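Iota-carrageenase (Alteromonas sp. ATCC 43554, PDB 1KTW) hydrolyses the beta-1,4 linkages of iota-carrageenan, a sulfated galactan of red algal cell walls, inverting the anomeric configuration. Local coordinates at residues 37-42 / 65-70; 44-49 / 71-76; 58-63 / 78-83. All blocks are in the same frame, centred on the assembly; numbering follows the deposited sequence.

Contact 1 (37-42 / 65-70); sequences DDSNAL and YHFLGI. With CA (calcium ion), chain H.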
ATOM      1  N   ASP A  37       7.342  26.274   9.822  1.00 16.50           N
ATOM      2  CA  ASP A  37       6.738  25.154  10.555  1.00 16.00           C
ATOM      3  C   ASP A  37       5.561  25.549  11.467  1.00 15.97           C
ATOM      4  O   ASP A  37       5.630  26.534  12.214  1.00 13.09           O
ATOM      5  CB  ASP A  37       7.830  24.448  11.371  1.00 16.37           C
ATOM      6  CG  ASP A  37       7.327  23.184  12.078  1.00 18.74           C
ATOM      7  OD1 ASP A  37       6.683  22.330  11.427  1.00 16.11           O
ATOM      8  OD2 ASP A  37       7.596  23.035  13.286  1.00 18.63           O
ATOM      9  N   ASP A  38       4.489  24.757  11.397  1.00 13.88           N
ATOM     10  CA  ASP A  38       3.273  24.975  12.184  1.00 13.15           C
ATOM     11  C   ASP A  38       2.983  23.796  13.143  1.00 13.57           C
ATOM     12  O   ASP A  38       1.896  23.716  13.733  1.00 13.50           O
ATOM     13  CB  ASP A  38       2.078  25.145  11.222  1.00 13.06           C
ATOM     14  CG  ASP A  38       2.274  26.302  10.235  1.00 14.93           C
ATOM     15  OD1 ASP A  38       2.263  27.468  10.693  1.00 13.43           O
ATOM     16  OD2 ASP A  38       2.450  26.049   9.010  1.00 12.30           O
ATOM     17  N   SER A  39       3.947  22.892  13.297  1.00 12.83           N
ATOM     18  CA  SER A  39       3.774  21.715  14.150  1.00 14.92           C
ATOM     19  C   SER A  39       3.468  21.995  15.623  1.00 16.76           C
ATOM     20  O   SER A  39       2.646  21.299  16.219  1.00 14.86           O
ATOM     21  CB  SER A  39       4.996  20.791  14.045  1.00 15.01           C
ATOM     22  OG  SER A  39       5.236  20.404  12.696  1.00 13.56           O
ATOM     23  N   ASN A  40       4.112  22.993  16.227  1.00 15.69           N
ATOM     24  CA  ASN A  40       3.818  23.277  17.636  1.00 17.56           C
ATOM     25  C   ASN A  40       2.375  23.705  17.850  1.00 17.23           C
ATOM     26  O   ASN A  40       1.716  23.245  18.779  1.00 16.87           O
ATOM     27  CB  ASN A  40       4.726  24.375  18.207  1.00 19.87           C
ATOM     28  CG  ASN A  40       4.365  24.725  19.655  1.00 24.62           C
ATOM     29  OD1 ASN A  40       3.823  25.803  19.942  1.00 26.99           O
ATOM     30  ND2 ASN A  40       4.643  23.803  20.568  1.00 24.09           N
ATOM     31  N   ALA A  41       1.881  24.584  16.983  1.00 16.18           N
ATOM     32  CA  ALA A  41       0.510  25.064  17.108  1.00 14.70           C
ATOM     33  C   ALA A  41      -0.508  23.918  16.980  1.00 14.03           C
ATOM     34  O   ALA A  41      -1.479  23.859  17.738  1.00 12.50           O
ATOM     35  CB  ALA A  41       0.241  26.125  16.064  1.00 14.18           C
ATOM     36  N   LEU A  42      -0.286  23.013  16.027  1.00 12.90           N
ATOM     37  CA  LEU A  42      -1.200  21.883  15.834  1.00 13.27           C
ATOM     38  C   LEU A  42      -1.121  20.907  17.022  1.00 13.26           C
ATOM     39  O   LEU A  42      -2.145  20.440  17.505  1.00 11.57           O
ATOM     40  CB  LEU A  42      -0.885  21.131  14.517  1.00 13.53           C
ATOM     41  CG  LEU A  42      -1.724  19.866  14.193  1.00 15.07           C
ATOM     42  CD1 LEU A  42      -3.206  20.196  14.258  1.00 12.01           C
ATOM     43  CD2 LEU A  42      -1.374  19.331  12.797  1.00 13.50           C
ATOM     44  N   TYR A  65       0.257  25.168   5.032  1.00 11.86           N
ATOM     45  CA  TYR A  65       0.889  24.811   6.307  1.00 12.18           C
ATOM     46  C   TYR A  65       1.984  23.750   6.163  1.00 12.69           C
ATOM     47  O   TYR A  65       1.962  22.946   5.216  1.00 13.70           O
ATOM     48  CB  TYR A  65      -0.168  24.269   7.299  1.00 13.74           C
ATOM     49  CG  TYR A  65      -1.352  25.187   7.510  1.00 13.32           C
ATOM     50  CD1 TYR A  65      -1.345  26.156   8.520  1.00 11.41           C
ATOM     51  CD2 TYR A  65      -2.452  25.140   6.646  1.00 13.21           C
ATOM     52  CE1 TYR A  65      -2.405  27.066   8.653  1.00 11.94           C
ATOM     53  CE2 TYR A  65      -3.513  26.048   6.771  1.00 12.77           C
ATOM     54  CZ  TYR A  65      -3.478  27.010   7.777  1.00 13.69           C
ATOM     55  OH  TYR A  65      -4.501  27.935   7.863  1.00 12.59           O
ATOM     56  N   HIS A  66       2.924  23.752   7.111  1.00 12.27           N
ATOM     57  CA  HIS A  66       4.036  22.792   7.169  1.00 12.70           C
ATOM     58  C   HIS A  66       3.974  21.977   8.489  1.00 12.39           C
ATOM     59  O   HIS A  66       3.993  22.563   9.572  1.00 11.59           O
ATOM     60  CB  HIS A  66       5.391  23.534   7.058  1.00 13.14           C
ATOM     61  CG  HIS A  66       5.687  24.061   5.677  1.00 13.16           C
ATOM     62  ND1 HIS A  66       5.056  25.166   5.142  1.00 16.35           N
ATOM     63  CD2 HIS A  66       6.521  23.603   4.714  1.00 13.48           C
ATOM     64  CE1 HIS A  66       5.487  25.363   3.908  1.00 13.19           C
ATOM     65  NE2 HIS A  66       6.377  24.429   3.623  1.00 14.22           N
ATOM     66  N   PHE A  67       3.892  20.638   8.397  1.00 12.83           N
ATOM     67  CA  PHE A  67       3.822  19.763   9.584  1.00 12.80           C
ATOM     68  C   PHE A  67       4.733  18.528   9.466  1.00 13.86           C
ATOM     69  O   PHE A  67       5.057  18.092   8.361  1.00 12.64           O
ATOM     70  CB  PHE A  67       2.410  19.168   9.811  1.00 12.61           C
ATOM     71  CG  PHE A  67       1.284  20.173   9.930  1.00 14.38           C
ATOM     72  CD1 PHE A  67       1.305  21.180  10.899  1.00 13.15           C
ATOM     73  CD2 PHE A  67       0.160  20.061   9.101  1.00 13.05           C
ATOM     74  CE1 PHE A  67       0.218  22.059  11.041  1.00 11.86           C
ATOM     75  CE2 PHE A  67      -0.926  20.934   9.234  1.00 14.05           C
ATOM     76  CZ  PHE A  67      -0.896  21.936  10.209  1.00 13.79           C
ATOM     77  N   LEU A  68       5.087  17.948  10.618  1.00 14.01           N
ATOM     78  CA  LEU A  68       5.862  16.701  10.690  1.00 13.93           C
ATOM     79  C   LEU A  68       5.833  16.116  12.112  1.00 14.06           C
ATOM     80  O   LEU A  68       5.898  16.854  13.095  1.00 14.45           O
ATOM     81  CB  LEU A  68       7.330  16.899  10.260  1.00 15.76           C
ATOM     82  CG  LEU A  68       7.995  15.603   9.750  1.00 15.62           C
ATOM     83  CD1 LEU A  68       7.351  15.200   8.433  1.00 17.41           C
ATOM     84  CD2 LEU A  68       9.497  15.787   9.539  1.00 15.46           C
ATOM     85  N   GLY A  69       5.727  14.789  12.201  1.00 13.63           N
ATOM     86  CA  GLY A  69       5.729  14.075  13.476  1.00 12.98           C
ATOM     87  C   GLY A  69       4.615  14.373  14.471  1.00 12.60           C
ATOM     88  O   GLY A  69       4.808  14.234  15.688  1.00 12.54           O
ATOM     89  N   ILE A  70       3.444  14.755  13.972  1.00 10.76           N
ATOM     90  CA  ILE A  70       2.327  15.087  14.859  1.00 11.42           C
ATOM     91  C   ILE A  70       1.737  13.839  15.552  1.00 13.35           C
ATOM     92  O   ILE A  70       1.512  12.810  14.902  1.00 12.79           O
ATOM     93  CB  ILE A  70       1.201  15.809  14.072  1.00 11.43           C
ATOM     94  CG1 ILE A  70       1.786  16.984  13.273  1.00 13.29           C
ATOM     95  CG2 ILE A  70       0.120  16.297  15.030  1.00 10.92           C
ATOM     96  CD1 ILE A  70       2.451  18.081  14.141  1.00 11.68           C
TER
HETATM   97 CA    CA H   7       3.424  28.298   8.589  1.00 15.50          CA
HETATM   98  O   HOH W   1       3.079  27.711   6.331  1.00 11.64           O
HETATM   99  O   HOH W   2       4.440  29.561  10.461  1.00 17.69           O

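Contact 2 (44-49 / 71-76); sequences RAINAI and QMKSNV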
ATOM      1  N   ARG A  44      -0.322  21.513  20.181  1.00 13.16           N
ATOM      2  CA  ARG A  44      -0.938  22.093  21.381  1.00 13.43           C
ATOM      3  C   ARG A  44      -2.462  22.080  21.233  1.00 13.00           C
ATOM      4  O   ARG A  44      -3.189  21.841  22.199  1.00 11.76           O
ATOM      5  CB  ARG A  44      -0.450  23.542  21.619  1.00 16.05           C
ATOM      6  CG  ARG A  44       0.963  23.630  22.206  1.00 19.36           C
ATOM      7  CD  ARG A  44       1.361  25.078  22.607  1.00 18.03           C
ATOM      8  NE  ARG A  44       1.399  25.970  21.451  1.00 21.98           N
ATOM      9  CZ  ARG A  44       0.489  26.903  21.192  1.00 25.15           C
ATOM     10  NH1 ARG A  44      -0.539  27.070  22.012  1.00 24.77           N
ATOM     11  NH2 ARG A  44       0.622  27.685  20.118  1.00 27.83           N
ATOM     12  N   ALA A  45      -2.941  22.336  20.017  1.00 11.85           N
ATOM     13  CA  ALA A  45      -4.379  22.321  19.746  1.00 12.09           C
ATOM     14  C   ALA A  45      -4.942  20.934  20.057  1.00 12.01           C
ATOM     15  O   ALA A  45      -5.969  20.801  20.725  1.00 11.41           O
ATOM     16  CB  ALA A  45      -4.644  22.658  18.266  1.00 10.99           C
ATOM     17  N   ILE A  46      -4.267  19.908  19.547  1.00 11.20           N
ATOM     18  CA  ILE A  46      -4.691  18.521  19.752  1.00 11.56           C
ATOM     19  C   ILE A  46      -4.703  18.148  21.242  1.00 11.28           C
ATOM     20  O   ILE A  46      -5.682  17.576  21.742  1.00 10.98           O
ATOM     21  CB  ILE A  46      -3.766  17.553  18.963  1.00 11.06           C
ATOM     22  CG1 ILE A  46      -3.975  17.758  17.445  1.00 10.61           C
ATOM     23  CG2 ILE A  46      -4.052  16.099  19.357  1.00  9.09           C
ATOM     24  CD1 ILE A  46      -2.880  17.075  16.561  1.00 10.37           C
ATOM     25  N   ASN A  47      -3.623  18.478  21.946  1.00 10.63           N
ATOM     26  CA  ASN A  47      -3.531  18.178  23.374  1.00 14.04           C
ATOM     27  C   ASN A  47      -4.584  18.901  24.227  1.00 13.01           C
ATOM     28  O   ASN A  47      -5.166  18.309  25.147  1.00 13.06           O
ATOM     29  CB  ASN A  47      -2.124  18.507  23.902  1.00 13.76           C
ATOM     30  CG  ASN A  47      -1.044  17.617  23.286  1.00 17.11           C
ATOM     31  OD1 ASN A  47      -1.340  16.567  22.708  1.00 19.26           O
ATOM     32  ND2 ASN A  47       0.212  18.031  23.417  1.00 16.51           N
ATOM     33  N   ALA A  48      -4.831  20.175  23.932  1.00 13.00           N
ATOM     34  CA  ALA A  48      -5.809  20.945  24.693  1.00 12.60           C
ATOM     35  C   ALA A  48      -7.203  20.347  24.520  1.00 13.29           C
ATOM     36  O   ALA A  48      -7.992  20.262  25.474  1.00 12.30           O
ATOM     37  CB  ALA A  48      -5.796  22.420  24.239  1.00 13.29           C
ATOM     38  N   ILE A  49      -7.512  19.929  23.296  1.00 11.52           N
ATOM     39  CA  ILE A  49      -8.812  19.332  23.021  1.00 10.69           C
ATOM     40  C   ILE A  49      -8.986  17.966  23.721  1.00 12.22           C
ATOM     41  O   ILE A  49     -10.032  17.703  24.337  1.00 11.64           O
ATOM     42  CB  ILE A  49      -9.034  19.159  21.489  1.00 10.94           C
ATOM     43  CG1 ILE A  49      -9.131  20.543  20.817  1.00 10.81           C
ATOM     44  CG2 ILE A  49     -10.323  18.336  21.227  1.00  9.63           C
ATOM     45  CD1 ILE A  49      -9.245  20.494  19.259  1.00  9.93           C
ATOM     46  N   GLN A  71       1.495  13.929  16.863  1.00 11.88           N
ATOM     47  CA  GLN A  71       0.904  12.815  17.620  1.00 13.30           C
ATOM     48  C   GLN A  71      -0.591  13.066  17.862  1.00 13.93           C
ATOM     49  O   GLN A  71      -0.960  13.968  18.629  1.00 13.40           O
ATOM     50  CB  GLN A  71       1.602  12.649  18.985  1.00 15.17           C
ATOM     51  CG  GLN A  71       3.117  12.488  18.898  1.00 16.37           C
ATOM     52  CD  GLN A  71       3.524  11.219  18.192  1.00 18.24           C
ATOM     53  OE1 GLN A  71       3.231  10.118  18.662  1.00 21.47           O
ATOM     54  NE2 GLN A  71       4.203  11.360  17.049  1.00 18.07           N
ATOM     55  N   MET A  72      -1.457  12.278  17.222  1.00 12.30           N
ATOM     56  CA  MET A  72      -2.901  12.461  17.407  1.00 10.86           C
ATOM     57  C   MET A  72      -3.345  11.898  18.764  1.00 10.52           C
ATOM     58  O   MET A  72      -2.655  11.053  19.340  1.00  9.52           O
ATOM     59  CB  MET A  72      -3.681  11.794  16.256  1.00 10.61           C
ATOM     60  CG  MET A  72      -3.379  12.396  14.863  1.00 10.85           C
ATOM     61  SD  MET A  72      -3.843  14.168  14.715  1.00 15.04           S
ATOM     62  CE  MET A  72      -2.853  14.680  13.291  1.00 17.60           C
ATOM     63  N   LYS A  73      -4.491  12.370  19.265  1.00 11.80           N
ATOM     64  CA  LYS A  73      -5.012  11.954  20.577  1.00 12.22           C
ATOM     65  C   LYS A  73      -6.511  11.660  20.580  1.00 11.76           C
ATOM     66  O   LYS A  73      -7.223  12.077  19.674  1.00 11.25           O
ATOM     67  CB  LYS A  73      -4.717  13.045  21.612  1.00 14.17           C
ATOM     68  CG  LYS A  73      -3.224  13.424  21.727  1.00 15.36           C
ATOM     69  CD  LYS A  73      -2.400  12.301  22.339  1.00 18.75           C
ATOM     70  CE  LYS A  73      -0.884  12.613  22.372  1.00 18.52           C
ATOM     71  NZ  LYS A  73      -0.554  13.855  23.152  1.00 18.29           N
ATOM     72  N   SER A  74      -6.985  10.972  21.626  1.00 10.19           N
ATOM     73  CA  SER A  74      -8.394  10.596  21.760  1.00  9.37           C
ATOM     74  C   SER A  74      -9.389  11.752  21.779  1.00  9.85           C
ATOM     75  O   SER A  74      -9.139  12.811  22.374  1.00  8.75           O
ATOM     76  CB  SER A  74      -8.615   9.761  23.038  1.00  8.16           C
ATOM     77  OG  SER A  74      -7.910   8.526  23.002  1.00 10.08           O
ATOM     78  N   ASN A  75     -10.538  11.515  21.150  1.00  8.62           N
ATOM     79  CA  ASN A  75     -11.636  12.469  21.089  1.00  9.45           C
ATOM     80  C   ASN A  75     -11.324  13.805  20.371  1.00 10.60           C
ATOM     81  O   ASN A  75     -11.901  14.848  20.694  1.00 10.21           O
ATOM     82  CB  ASN A  75     -12.169  12.707  22.513  1.00  7.99           C
ATOM     83  CG  ASN A  75     -12.685  11.421  23.175  1.00 10.60           C
ATOM     84  OD1 ASN A  75     -13.544  10.729  22.625  1.00 10.51           O
ATOM     85  ND2 ASN A  75     -12.178  11.114  24.368  1.00 10.62           N
ATOM     86  N   VAL A  76     -10.426  13.754  19.384  1.00 10.17           N
ATOM     87  CA  VAL A  76     -10.065  14.935  18.583  1.00 10.60           C
ATOM     88  C   VAL A  76     -10.589  14.758  17.141  1.00 10.20           C
ATOM     89  O   VAL A  76     -10.346  13.729  16.504  1.00 10.08           O
ATOM     90  CB  VAL A  76      -8.534  15.151  18.574  1.00 11.51           C
ATOM     91  CG1 VAL A  76      -8.159  16.286  17.597  1.00 12.39           C
ATOM     92  CG2 VAL A  76      -8.061  15.510  20.011  1.00 10.42           C
TER

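Contact 3 (58-63 / 78-83); sequences LLIPNG and IRVESD. With CA (calcium ion), chain E; CA (calcium ion), chain G.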
ATOM      1  N   LEU A  58     -11.433  20.726  15.617  1.00 11.26           N
ATOM      2  CA  LEU A  58     -10.398  21.716  15.279  1.00 11.56           C
ATOM      3  C   LEU A  58     -10.481  22.036  13.786  1.00 11.21           C
ATOM      4  O   LEU A  58     -10.405  21.125  12.966  1.00 11.92           O
ATOM      5  CB  LEU A  58      -9.004  21.165  15.569  1.00 10.67           C
ATOM      6  CG  LEU A  58      -7.830  22.044  15.104  1.00 11.36           C
ATOM      7  CD1 LEU A  58      -7.744  23.288  15.994  1.00 10.37           C
ATOM      8  CD2 LEU A  58      -6.539  21.259  15.181  1.00 12.28           C
ATOM      9  N   LEU A  59     -10.645  23.312  13.428  1.00 10.71           N
ATOM     10  CA  LEU A  59     -10.699  23.693  12.003  1.00 11.20           C
ATOM     11  C   LEU A  59      -9.343  24.197  11.503  1.00 11.33           C
ATOM     12  O   LEU A  59      -8.702  25.032  12.157  1.00 11.19           O
ATOM     13  CB  LEU A  59     -11.732  24.814  11.759  1.00 12.08           C
ATOM     14  CG  LEU A  59     -11.861  25.247  10.288  1.00 13.05           C
ATOM     15  CD1 LEU A  59     -12.550  24.118   9.497  1.00 12.25           C
ATOM     16  CD2 LEU A  59     -12.664  26.546  10.159  1.00 14.78           C
ATOM     17  N   ILE A  60      -8.896  23.682  10.360  1.00 11.53           N
ATOM     18  CA  ILE A  60      -7.639  24.157   9.748  1.00 10.68           C
ATOM     19  C   ILE A  60      -8.155  24.981   8.549  1.00 11.04           C
ATOM     20  O   ILE A  60      -8.604  24.422   7.544  1.00  9.51           O
ATOM     21  CB  ILE A  60      -6.750  22.976   9.281  1.00 11.38           C
ATOM     22  CG1 ILE A  60      -6.290  22.155  10.503  1.00  9.69           C
ATOM     23  CG2 ILE A  60      -5.534  23.513   8.503  1.00 11.35           C
ATOM     24  CD1 ILE A  60      -5.325  21.019  10.173  1.00 12.35           C
ATOM     25  N   PRO A  61      -8.105  26.326   8.650  1.00 12.48           N
ATOM     26  CA  PRO A  61      -8.589  27.225   7.588  1.00 11.31           C
ATOM     27  C   PRO A  61      -7.722  27.389   6.328  1.00 11.38           C
ATOM     28  O   PRO A  61      -6.535  27.065   6.334  1.00 12.04           O
ATOM     29  CB  PRO A  61      -8.819  28.540   8.351  1.00 12.70           C
ATOM     30  CG  PRO A  61      -7.654  28.569   9.309  1.00 11.62           C
ATOM     31  CD  PRO A  61      -7.542  27.093   9.783  1.00 11.59           C
ATOM     32  N   ASN A  62      -8.311  27.906   5.246  1.00 12.37           N
ATOM     33  CA  ASN A  62      -7.561  28.051   3.990  1.00 12.71           C
ATOM     34  C   ASN A  62      -6.190  28.710   4.177  1.00 13.23           C
ATOM     35  O   ASN A  62      -6.060  29.704   4.891  1.00 11.70           O
ATOM     36  CB  ASN A  62      -8.375  28.831   2.944  1.00 12.57           C
ATOM     37  CG  ASN A  62      -9.527  28.017   2.378  1.00 11.96           C
ATOM     38  OD1 ASN A  62      -9.383  26.820   2.108  1.00 12.01           O
ATOM     39  ND2 ASN A  62     -10.671  28.662   2.190  1.00  9.16           N
ATOM     40  N   GLY A  63      -5.180  28.125   3.532  1.00 12.84           N
ATOM     41  CA  GLY A  63      -3.814  28.609   3.614  1.00 13.88           C
ATOM     42  C   GLY A  63      -2.854  27.456   3.336  1.00 14.98           C
ATOM     43  O   GLY A  63      -3.307  26.352   3.003  1.00 12.42           O
ATOM     44  N   ILE A  78     -10.619  16.675  13.459  1.00  9.92           N
ATOM     45  CA  ILE A  78     -10.077  17.712  12.579  1.00  8.65           C
ATOM     46  C   ILE A  78     -10.801  17.880  11.232  1.00  9.66           C
ATOM     47  O   ILE A  78     -11.062  16.896  10.527  1.00  8.88           O
ATOM     48  CB  ILE A  78      -8.565  17.414  12.325  1.00  8.93           C
ATOM     49  CG1 ILE A  78      -7.811  17.439  13.666  1.00  9.42           C
ATOM     50  CG2 ILE A  78      -7.978  18.411  11.302  1.00  8.52           C
ATOM     51  CD1 ILE A  78      -6.324  17.033  13.596  1.00 11.33           C
ATOM     52  N   ARG A  79     -11.127  19.133  10.887  1.00  9.08           N
ATOM     53  CA  ARG A  79     -11.788  19.461   9.620  1.00  9.64           C
ATOM     54  C   ARG A  79     -10.888  20.454   8.857  1.00  9.09           C
ATOM     55  O   ARG A  79     -10.332  21.367   9.472  1.00  8.42           O
ATOM     56  CB  ARG A  79     -13.180  20.054   9.885  1.00  9.84           C
ATOM     57  CG  ARG A  79     -14.140  19.059  10.582  1.00 13.54           C
ATOM     58  CD  ARG A  79     -14.380  17.816   9.698  1.00 16.52           C
ATOM     59  NE  ARG A  79     -15.273  16.825  10.312  1.00 17.04           N
ATOM     60  CZ  ARG A  79     -14.880  15.795  11.060  1.00 17.42           C
ATOM     61  NH1 ARG A  79     -13.586  15.584  11.311  1.00 11.35           N
ATOM     62  NH2 ARG A  79     -15.796  14.965  11.561  1.00 18.87           N
ATOM     63  N   VAL A  80     -10.776  20.277   7.535  1.00  8.48           N
ATOM     64  CA  VAL A  80      -9.867  21.076   6.683  1.00  7.90           C
ATOM     65  C   VAL A  80     -10.581  21.766   5.511  1.00  8.75           C
ATOM     66  O   VAL A  80     -11.254  21.090   4.719  1.00  7.72           O
ATOM     67  CB  VAL A  80      -8.759  20.140   6.098  1.00  7.97           C
ATOM     68  CG1 VAL A  80      -7.715  20.945   5.313  1.00  8.41           C
ATOM     69  CG2 VAL A  80      -8.088  19.340   7.234  1.00  6.66           C
ATOM     70  N   GLU A  81     -10.412  23.090   5.378  1.00  9.18           N
ATOM     71  CA  GLU A  81     -11.085  23.835   4.294  1.00  8.81           C
ATOM     72  C   GLU A  81     -10.580  23.438   2.895  1.00  9.90           C
ATOM     73  O   GLU A  81      -9.445  22.976   2.727  1.00  9.77           O
ATOM     74  CB  GLU A  81     -10.994  25.366   4.520  1.00  9.61           C
ATOM     75  CG  GLU A  81     -11.778  25.861   5.782  1.00 10.12           C
ATOM     76  CD  GLU A  81     -12.070  27.383   5.807  1.00 12.71           C
ATOM     77  OE1 GLU A  81     -11.127  28.187   5.645  1.00 10.62           O
ATOM     78  OE2 GLU A  81     -13.253  27.774   6.008  1.00 11.09           O
ATOM     79  N   SER A  82     -11.442  23.633   1.901  1.00 11.30           N
ATOM     80  CA  SER A  82     -11.190  23.223   0.514  1.00 15.11           C
ATOM     81  C   SER A  82     -10.005  23.761  -0.298  1.00 15.11           C
ATOM     82  O   SER A  82      -9.637  23.155  -1.312  1.00 12.63           O
ATOM     83  CB  SER A  82     -12.462  23.432  -0.310  1.00 16.65           C
ATOM     84  OG  SER A  82     -12.322  22.790  -1.562  1.00 25.80           O
ATOM     85  N   ASP A  83      -9.420  24.879   0.112  1.00 15.32           N
ATOM     86  CA  ASP A  83      -8.269  25.423  -0.620  1.00 17.18           C
ATOM     87  C   ASP A  83      -6.968  25.311   0.177  1.00 16.76           C
ATOM     88  O   ASP A  83      -5.994  26.002  -0.110  1.00 16.89           O
ATOM     89  CB  ASP A  83      -8.500  26.894  -0.988  1.00 19.96           C
ATOM     90  CG  ASP A  83      -9.494  27.066  -2.121  1.00 24.16           C
ATOM     91  OD1 ASP A  83      -9.451  26.275  -3.087  0.75 22.76           O
ATOM     92  OD2 ASP A  83     -10.309  28.009  -2.054  1.00 27.31           O
TER
HETATM   93 CA    CA E 496     -12.590  30.111   5.973  1.00 14.88          CA
HETATM   94 CA    CA G   5     -10.142  21.790  -3.221  1.00 15.39          CA
HETATM   95  O   HOH W   3      -9.935  19.498  -4.588  1.00 31.98           O

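Contact 1 (37-42 / 65-70)
Asp-38 meets the strand with both backbone and side chain. Its backbone N donates to His-66 O at 2.9 Å, in the carbonyl plane. Its carboxylate oxygen OD2 accepts the backbone N-H of His-66 at 3.0 Å, on the anti lone pair and nearly straight (167°). CG lies anti to the carbonyl carbon (chi1 -58°), which brings OD2 to the edge of the Tyr-65 ring, the carboxylate turned 70° from the ring plane. Further along, Leu-68 N donates to Ser-39 OG at 3.2 Å, in a more bent bond. That hydroxyl is also bonded to Asp-37 OD1 at 2.7 Å, on the syn lone pair, and Thr-89 is a further partner of the same carboxylate oxygen.

The metal contact belongs to Asp-38 as well. Asp-38 OD1 and OD2 chelate a calcium ion, each 2.5 Å from it. Two waters, Asn-31 O, Asp-34 OD1 and Ser-36 O complete the site.

The apolar contact is made by Leu-42. Leu-42 CD2 makes a CH-pi contact over the centre of one Phe-67 ring face, 3.6 Å from the centroid, and also touches Ile-70 CG1. Ile-70 CD1 reaches Ser-39 CB.

OD2 thus serves metal and strand at once. The calcium would probably offset the buried carboxylate's charge and hold it in place to receive the His-66 N-H.

Contact 2 (44-49 / 71-76)
Ile-46 fills the tight part of this contact. Its two ends touch different residues of the 71-76 loop. CD1 meets the sulfur of Met-72 (CD1 to SD 3.6 Å), while CG2 lies across the aliphatic stem of Lys-73, 3.7 Å from CG. Ile-46 CG1 is anti to the carbonyl carbon (chi1 -67°) and the chain runs on extended at chi2, which carries CD1 to Met-72. Val-76 continues the apolar layer. Its CG2 packs on Ile-49 CG2 at 3.8 Å and lies 3.6 Å from Ile-46 O.

The other side is polar and partly exposed. Here Lys-73 bends at chi2 (-69°) and again at chi4, bringing NZ to Asn-47 OD1 at 2.9 Å. The ammonium approaches from above the amide's carbonyl plane, 39° out of it. Gln-43 NE2 donates to the same oxygen. With an alanine at Lys-73, Asn-47 OD1 would probably keep Gln-43 but lose its charged donor, and Ile-46 CG2 would lose the cover of the lysine CG.

Asn-75 has positive phi within the type II turn from Lys-73 to Val-76, which leads the chain into strand 76-80. An amphipathic helix packed here, beside the first strands, is consistent with the N-terminal helical cap of pectate lyase-like beta-helices.

Contact 3 (58-63 / 78-83)
Two neighbouring parallel strands, 56-60 and 76-80, pair here as stacked rungs of a beta-helix. Their parts 58-60 and 78-80 run 23° apart. Backbone bonds alternate between the strands: Arg-79 N to Leu-58 O (3.0 Å), Ile-60 N to Arg-79 O (2.9 Å) and Glu-81 N to Ile-60 O (3.1 Å). All three run almost straight along the C=O direction.

Leu-58, Ile-60, Ile-78 and Val-80 share the buried face. Ile-60 CD1 touches Ile-78 CG2 at 3.9 Å. On the face of Leu-59 and Arg-79, the Leu-59 CD1 methyl lies against Arg-79 O. The guanidinium turns back, and NH1 donates to Ile-78 O and to Ser-112 OG.

Beyond the strands, side chains replace the ladder. Asn-62 N donates to Glu-81 OE1 at 2.9 Å, on its anti lone pair. Glu-81 OE1 and OE2 also bind a calcium ion, each at 2.4 Å. In return, Asp-83 N donates to Asn-62 OD1 at 2.8 Å, tilted 29° from the amide's carbonyl plane. Ser-82 O binds a second calcium ion with Asn-118 OD1 and Gly-119 O.

Parallel rungs with aliphatic residues stacked inside are characteristic of parallel beta-helices, consistent with the pectate lyase-like fold of this family, which is right-handed.

All three contacts lie at one end of the beta-helix, their centres about 25 to 27 Å from the centre of the chain. These centres are 13 to 16 Å apart. The first segments come in the order 37-42, 44-49, 58-63, and the second segments follow in the same order, so the contacts interlock along the chain. Contacts 1 and 2 share helix 39-50, and strand 56-60 of contact 3 follows it. Leu-58 joins the three: its CD2 packs on Leu-42 CD1 and Ala-45 CB, and its CB on Ile-49 CD1. Ile-70 CG2 meets Ile-46 CD1 at 3.5 Å. Helix and early rungs therefore share one apolar core, with calcium sites at contacts 1 and 3.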